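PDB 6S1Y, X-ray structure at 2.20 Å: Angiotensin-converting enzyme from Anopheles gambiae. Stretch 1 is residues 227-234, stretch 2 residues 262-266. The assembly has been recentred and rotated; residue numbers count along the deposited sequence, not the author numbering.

Stretch 1, residues 227-234: YKLRQKYG
Stretch 2, residues 262-266: DFTTP

The last turns of a helix pack against a beta turn in a small, largely apolar contact that has no direct hydrogen bond across it and is bridged by one water. Stretch 1 is helical from Tyr227 to Tyr233, the helix having begun earlier in the chain. Its phi/psi values stay near -65/-40 through Lys232, then drift to -104/-20 at Tyr233. The i to i+4 bonds run from Gln231 N to Tyr227 O (3.1 Å), Lys232 N to Lys228 O (3.0 Å), Tyr233 N to Leu229 O (2.8 Å) and Gly234 N to Arg230 O (2.8 Å). Gly234 leaves the helix at 105/161, a conformation in which a CB would jam against the preceding carbonyl O. Stretch 2 makes a type I turn from Asp262 to Thr265, with Phe263 at -52/-30 and Thr264 at -121/18, closed by a weak bond from Thr265 N to Asp262 O (3.3 Å). Thr265 (-74/153) then extends the chain into Pro266 (-60/-38, C-gamma exo).

Register is set by Lys228 and Thr264, whose CA atoms lie 5.7 Å apart. Such close backbones bring the side chains together at their bases, Lys228 CB to Thr264 CB 3.8 Å. Lys228 points toward the turn, with chi1 m, chi2 m, chi3 -100° and chi4 t; its CE lies 3.5 Å from Thr264 O and 3.8 Å from Thr265 O. The ammonium reaches Pro266 through a water: Lys228 NZ donates to it at 2.6 Å, and the water donates to Pro266 O at 2.5 Å. Thr264, chi1 p, sets its methyl CG2 4.0 Å from Leu229 CD2.

Phe263 (chi1 t, chi2 61°) has the largest area covered by the other stretch. Its CA-to-CB bond points sideways, but the ring comes nearer the helix, where Leu229, Lys232 and Tyr233 meet it. Leu229 (m, t) brings CD2 to the ring edge, 4.2 Å from Phe263 CE2. Lys232 points toward the turn and folds through chi1 -108°, chi2 p, chi3 p and chi4 t; its aliphatic CG packs 3.6 Å from Phe263 CZ. Tyr233 (chi1 m, chi2 -59°) forms an oblique aromatic pair with Phe263, centroids 5.6 Å apart and planes at 52°; Tyr233 CE2 and OH each lie 3.8 Å from Phe263 CE2. Tyr227, Arg230 and Gln231 lie out of reach of the turn. In all, 330 Å² is buried, both sides summed.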

ATOM      1  N   TYR A 227      13.193 -22.495  -7.174  1.00 33.19           N
ATOM      2  CA  TYR A 227      14.066 -23.639  -6.965  1.00 34.15           C
ATOM      3  C   TYR A 227      13.902 -24.211  -5.559  1.00 35.35           C
ATOM      4  O   TYR A 227      13.803 -25.433  -5.384  1.00 35.62           O
ATOM      5  CB  TYR A 227      15.511 -23.224  -7.235  1.00 34.12           C
ATOM      6  CG  TYR A 227      16.517 -24.273  -6.851  1.00 36.02           C
ATOM      7  CD1 TYR A 227      17.043 -24.335  -5.554  1.00 36.35           C
ATOM      8  CD2 TYR A 227      16.955 -25.189  -7.777  1.00 36.91           C
ATOM      9  CE1 TYR A 227      17.963 -25.312  -5.205  1.00 37.08           C
ATOM     10  CE2 TYR A 227      17.873 -26.150  -7.455  1.00 37.65           C
ATOM     11  CZ  TYR A 227      18.369 -26.216  -6.180  1.00 38.81           C
ATOM     12  OH  TYR A 227      19.261 -27.196  -5.909  1.00 39.92           O
ATOM     13  N   LYS A 228      13.869 -23.340  -4.530  1.00 35.66           N
ATOM     14  CA  LYS A 228      13.768 -23.827  -3.150  1.00 35.37           C
ATOM     15  C   LYS A 228      12.387 -24.408  -2.863  1.00 35.64           C
ATOM     16  O   LYS A 228      12.266 -25.410  -2.154  1.00 39.65           O
ATOM     17  CB  LYS A 228      14.075 -22.709  -2.151  1.00 37.11           C
ATOM     18  CG  LYS A 228      15.467 -22.149  -2.239  1.00 37.25           C
ATOM     19  CD  LYS A 228      16.554 -23.164  -1.823  1.00 39.45           C
ATOM     20  CE  LYS A 228      17.023 -22.930  -0.391  1.00 43.35           C
ATOM     21  NZ  LYS A 228      18.050 -23.924  -0.021  1.00 53.26           N
ATOM     22  N   LEU A 229      11.326 -23.797  -3.373  1.00 35.83           N
ATOM     23  CA  LEU A 229       9.999 -24.376  -3.143  1.00 36.86           C
ATOM     24  C   LEU A 229       9.888 -25.759  -3.790  1.00 37.80           C
ATOM     25  O   LEU A 229       9.257 -26.664  -3.240  1.00 37.79           O
ATOM     26  CB  LEU A 229       8.915 -23.461  -3.676  1.00 35.34           C
ATOM     27  CG  LEU A 229       8.692 -22.170  -2.904  1.00 35.75           C
ATOM     28  CD1 LEU A 229       7.760 -21.283  -3.695  1.00 36.69           C
ATOM     29  CD2 LEU A 229       8.089 -22.448  -1.529  1.00 35.58           C
ATOM     30  N   ARG A 230      10.514 -25.944  -4.951  1.00 35.90           N
ATOM     31  CA  ARG A 230      10.482 -27.249  -5.595  1.00 39.35           C
ATOM     32  C   ARG A 230      11.274 -28.287  -4.806  1.00 38.48           C
ATOM     33  O   ARG A 230      10.873 -29.450  -4.758  1.00 39.05           O
ATOM     34  CB  ARG A 230      11.027 -27.142  -7.032  1.00 39.86           C
ATOM     35  CG  ARG A 230      11.092 -28.443  -7.743  1.00 41.02           C
ATOM     36  CD  ARG A 230      11.357 -28.242  -9.251  1.00 44.98           C
ATOM     37  NE  ARG A 230      11.544 -29.516  -9.944  1.00 45.21           N
ATOM     38  CZ  ARG A 230      12.694 -30.195  -9.931  1.00 51.23           C
ATOM     39  NH1 ARG A 230      13.750 -29.723  -9.273  1.00 50.19           N
ATOM     40  NH2 ARG A 230      12.798 -31.349 -10.571  1.00 52.61           N
ATOM     41  N   GLN A 231      12.423 -27.915  -4.228  1.00 38.22           N
ATOM     42  CA  GLN A 231      13.154 -28.860  -3.384  1.00 40.72           C
ATOM     43  C   GLN A 231      12.330 -29.240  -2.153  1.00 42.53           C
ATOM     44  O   GLN A 231      12.334 -30.399  -1.732  1.00 42.97           O
ATOM     45  CB  GLN A 231      14.500 -28.275  -2.959  1.00 40.14           C
ATOM     46  CG  GLN A 231      15.506 -28.082  -4.095  1.00 40.91           C
ATOM     47  CD  GLN A 231      15.955 -29.390  -4.714  1.00 41.79           C
ATOM     48  OE1 GLN A 231      16.410 -30.286  -4.023  1.00 47.15           O
ATOM     49  NE2 GLN A 231      15.853 -29.492  -6.036  1.00 46.03           N
ATOM     50  N   LYS A 232      11.592 -28.283  -1.582  1.00 40.62           N
ATOM     51  CA  LYS A 232      10.802 -28.536  -0.377  1.00 43.71           C
ATOM     52  C   LYS A 232       9.514 -29.297  -0.683  1.00 43.78           C
ATOM     53  O   LYS A 232       9.168 -30.242   0.032  1.00 46.57           O
ATOM     54  CB  LYS A 232      10.480 -27.208   0.329  1.00 42.93           C
ATOM     55  CG  LYS A 232      11.251 -26.962   1.648  1.00 49.30           C
ATOM     56  CD  LYS A 232      12.773 -27.038   1.486  1.00 54.73           C
ATOM     57  CE  LYS A 232      13.357 -25.784   0.799  1.00 53.21           C
ATOM     58  NZ  LYS A 232      14.668 -26.039   0.120  1.00 49.82           N
ATOM     59  N   TYR A 233       8.799 -28.935  -1.748  1.00 41.11           N
ATOM     60  CA  TYR A 233       7.483 -29.497  -2.003  1.00 40.98           C
ATOM     61  C   TYR A 233       7.453 -30.539  -3.114  1.00 41.84           C
ATOM     62  O   TYR A 233       6.490 -31.299  -3.187  1.00 44.81           O
ATOM     63  CB  TYR A 233       6.490 -28.390  -2.384  1.00 40.83           C
ATOM     64  CG  TYR A 233       5.998 -27.508  -1.255  1.00 43.01           C
ATOM     65  CD1 TYR A 233       5.328 -28.035  -0.143  1.00 43.68           C
ATOM     66  CD2 TYR A 233       6.157 -26.150  -1.326  1.00 40.49           C
ATOM     67  CE1 TYR A 233       4.871 -27.215   0.863  1.00 43.48           C
ATOM     68  CE2 TYR A 233       5.683 -25.322  -0.336  1.00 41.44           C
ATOM     69  CZ  TYR A 233       5.040 -25.850   0.749  1.00 42.87           C
ATOM     70  OH  TYR A 233       4.576 -24.980   1.700  1.00 43.55           O
ATOM     71  N   GLY A 234       8.444 -30.580  -3.999  1.00 43.32           N
ATOM     72  CA  GLY A 234       8.511 -31.602  -5.023  1.00 43.44           C
ATOM     73  C   GLY A 234       8.133 -31.082  -6.401  1.00 44.58           C
ATOM     74  O   GLY A 234       7.459 -30.063  -6.562  1.00 43.64           O
ATOM     75  N   ASP A 262      12.135 -17.651   5.803  1.00 38.33           N
ATOM     76  CA  ASP A 262      12.951 -18.615   6.531  1.00 39.24           C
ATOM     77  C   ASP A 262      12.857 -19.993   5.901  1.00 38.26           C
ATOM     78  O   ASP A 262      13.864 -20.694   5.791  1.00 39.68           O
ATOM     79  CB  ASP A 262      12.533 -18.683   8.005  1.00 41.25           C
ATOM     80  CG  ASP A 262      12.934 -17.438   8.783  1.00 43.91           C
ATOM     81  OD1 ASP A 262      13.646 -16.567   8.217  1.00 45.47           O
ATOM     82  OD2 ASP A 262      12.530 -17.314   9.956  1.00 47.05           O
ATOM     83  N   PHE A 263      11.648 -20.403   5.519  1.00 38.39           N
ATOM     84  CA  PHE A 263      11.406 -21.668   4.821  1.00 38.62           C
ATOM     85  C   PHE A 263      12.288 -21.850   3.583  1.00 40.46           C
ATOM     86  O   PHE A 263      12.620 -22.981   3.228  1.00 40.90           O
ATOM     87  CB  PHE A 263       9.918 -21.677   4.430  1.00 38.71           C
ATOM     88  CG  PHE A 263       9.399 -22.988   3.960  1.00 40.10           C
ATOM     89  CD1 PHE A 263       9.428 -24.098   4.789  1.00 39.77           C
ATOM     90  CD2 PHE A 263       8.807 -23.100   2.697  1.00 40.92           C
ATOM     91  CE1 PHE A 263       8.919 -25.315   4.357  1.00 39.24           C
ATOM     92  CE2 PHE A 263       8.298 -24.308   2.263  1.00 41.40           C
ATOM     93  CZ  PHE A 263       8.357 -25.419   3.088  1.00 40.25           C
ATOM     94  N   THR A 264      12.674 -20.762   2.906  1.00 37.90           N
ATOM     95  CA  THR A 264      13.442 -20.875   1.676  1.00 38.25           C
ATOM     96  C   THR A 264      14.793 -20.169   1.731  1.00 37.41           C
ATOM     97  O   THR A 264      15.413 -19.969   0.690  1.00 37.03           O
ATOM     98  CB  THR A 264      12.632 -20.330   0.498  1.00 38.14           C
ATOM     99  OG1 THR A 264      12.342 -18.939   0.721  1.00 37.77           O
ATOM    100  CG2 THR A 264      11.335 -21.101   0.329  1.00 38.32           C
ATOM    101  N   THR A 265      15.301 -19.860   2.924  1.00 37.06           N
ATOM    102  CA  THR A 265      16.445 -18.977   3.035  1.00 35.41           C
ATOM    103  C   THR A 265      17.732 -19.683   2.619  1.00 36.03           C
ATOM    104  O   THR A 265      17.861 -20.910   2.736  1.00 38.52           O
ATOM    105  CB  THR A 265      16.571 -18.442   4.470  1.00 37.48           C
ATOM    106  OG1 THR A 265      17.456 -17.309   4.497  1.00 38.64           O
ATOM    107  CG2 THR A 265      17.113 -19.501   5.447  1.00 37.13           C
ATOM    108  N   PRO A 266      18.717 -18.930   2.145  1.00 37.17           N
ATOM    109  CA  PRO A 266      19.971 -19.569   1.707  1.00 37.21           C
ATOM    110  C   PRO A 266      20.691 -20.356   2.790  1.00 38.50           C
ATOM    111  O   PRO A 266      21.261 -21.415   2.497  1.00 37.27           O
ATOM    112  CB  PRO A 266      20.802 -18.378   1.223  1.00 36.85           C
ATOM    113  CG  PRO A 266      19.802 -17.404   0.724  1.00 35.99           C
ATOM    114  CD  PRO A 266      18.638 -17.521   1.723  1.00 37.01           C
TER
HETATM  115  O   HOH W   1      20.022 -23.431   1.589  1.00 43.35           O